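Local structure of putative dihydrodipicolinate synthase (Thermus thermophilus, 2PCQ) at residues D133-L136 with E137-E140. The protein is a putative dihydrodipicolinate synthase of the TIM-barrel clan, a closed barrel of eight parallel strands surrounded by helices. Residues are numbered along the deposited sequence; the frame is centred on the assembly and turned at random.
Sequences DLPL and EAVE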
loop_
_atom_site.group_PDB
_atom_site.type_symbol
_atom_site.label_atom_id
_atom_site.label_comp_id
_atom_site.label_asym_id
_atom_site.label_seq_id
_atom_site.Cartn_x
_atom_site.Cartn_y
_atom_site.Cartn_z
ATOM N N ASP A 133 4.439 -10.420 -4.484
ATOM C CA ASP A 133 4.316 -11.355 -3.384
ATOM C C ASP A 133 4.575 -12.801 -3.807
ATOM O O ASP A 133 4.569 -13.131 -4.991
ATOM C CB ASP A 133 2.917 -11.219 -2.773
ATOM C CG ASP A 133 2.749 -12.023 -1.499
ATOM O OD1 ASP A 133 3.693 -12.047 -0.683
ATOM O OD2 ASP A 133 1.667 -12.617 -1.307
ATOM N N LEU A 134 4.852 -13.644 -2.819
ATOM C CA LEU A 134 5.064 -15.073 -3.016
ATOM C C LEU A 134 4.221 -15.647 -1.884
ATOM O O LEU A 134 4.714 -15.887 -0.781
ATOM C CB LEU A 134 6.535 -15.462 -2.843
ATOM C CG LEU A 134 6.844 -16.960 -3.019
ATOM C CD1 LEU A 134 6.283 -17.465 -4.334
ATOM C CD2 LEU A 134 8.342 -17.186 -2.974
ATOM N N PRO A 135 2.915 -15.830 -2.140
ATOM C CA PRO A 135 1.956 -16.357 -1.169
ATOM C C PRO A 135 2.447 -17.576 -0.415
ATOM O O PRO A 135 3.099 -18.447 -0.985
ATOM C CB PRO A 135 0.732 -16.666 -2.026
ATOM C CG PRO A 135 0.810 -15.624 -3.102
ATOM C CD PRO A 135 2.275 -15.645 -3.457
ATOM N N LEU A 136 2.138 -17.628 0.876
ATOM C CA LEU A 136 2.531 -18.765 1.694
ATOM C C LEU A 136 1.847 -20.019 1.144
ATOM O O LEU A 136 2.382 -21.125 1.252
ATOM C CB LEU A 136 2.145 -18.525 3.161
ATOM C CG LEU A 136 2.928 -17.391 3.842
ATOM C CD1 LEU A 136 2.381 -17.119 5.240
ATOM C CD2 LEU A 136 4.402 -17.762 3.896
ATOM N N GLU A 137 0.674 -19.846 0.541
ATOM C CA GLU A 137 -0.047 -20.976 -0.044
ATOM C C GLU A 137 0.810 -21.596 -1.143
ATOM O O GLU A 137 0.883 -22.814 -1.269
ATOM C CB GLU A 137 -1.380 -20.534 -0.662
ATOM C CG GLU A 137 -2.472 -20.119 0.319
ATOM C CD GLU A 137 -2.148 -18.836 1.073
ATOM O OE1 GLU A 137 -1.462 -17.956 0.504
ATOM O OE2 GLU A 137 -2.597 -18.704 2.233
ATOM N N ALA A 138 1.448 -20.746 -1.947
ATOM C CA ALA A 138 2.300 -21.218 -3.032
ATOM C C ALA A 138 3.543 -21.899 -2.469
ATOM O O ALA A 138 3.977 -22.932 -2.976
ATOM C CB ALA A 138 2.700 -20.054 -3.931
ATOM N N VAL A 139 4.118 -21.319 -1.420
ATOM C CA VAL A 139 5.304 -21.906 -0.804
ATOM C C VAL A 139 4.982 -23.308 -0.288
ATOM O O VAL A 139 5.774 -24.233 -0.452
ATOM C CB VAL A 139 5.821 -21.046 0.378
ATOM C CG1 VAL A 139 7.019 -21.731 1.036
ATOM C CG2 VAL A 139 6.219 -19.653 -0.116
ATOM N N GLU A 140 3.815 -23.466 0.329
ATOM C CA GLU A 140 3.415 -24.762 0.859
ATOM C C GLU A 140 3.157 -25.783 -0.253
ATOM O O GLU A 140 3.422 -26.972 -0.088
ATOM C CB GLU A 140 2.175 -24.616 1.748
ATOM C CG GLU A 140 1.661 -25.947 2.293
ATOM C CD GLU A 140 0.780 -25.788 3.515
ATOM O OE1 GLU A 140 0.124 -24.737 3.650
ATOM O OE2 GLU A 140 0.734 -26.725 4.340
#
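Leu134 and Val139 show how a loop residue can pack against the first turn of the helix that follows it. Their side chains cross at about a right angle, with Leu134 CG 4.0 Å from Val139 CG2. In Val139, CG1 is anti to the backbone N (chi1 177°), which leaves CG2 beside that N and 3.5 Å from Pro135 O. Pro135 O accepts Val139 N at 3.1 Å and, weakly, the N-H of Ala138, whose CB lies 3.4 Å from Pro135 O. Pro135 is the N-cap residue and has no N-H of its own to offer; its CB lies 4.4 Å from Ala138 CB, a loose apolar contact. The carboxylate of Glu137 folds back over the helix start: the bend at chi2 (67°) sets OE1 3.6 Å from Pro135 CB and equally far from Leu136 N, where the negative charge could interact favourably with the helix dipole. The next i to i+4 bond, from Glu140 N to Leu136 O, 2.9 Å long, continues the helix, while the Glu140 carboxylate reaches Arg167 in a salt bridge. Leu134 also rests on Leu123 and His125 of strand 121-125, and Leu136 packs on helix 158-167. The arrangement is a helix N-terminus with proline at the N-cap position, here opening helix 136-142 in the connection between consecutive strands 121-125 and 148-153 of a TIM barrel.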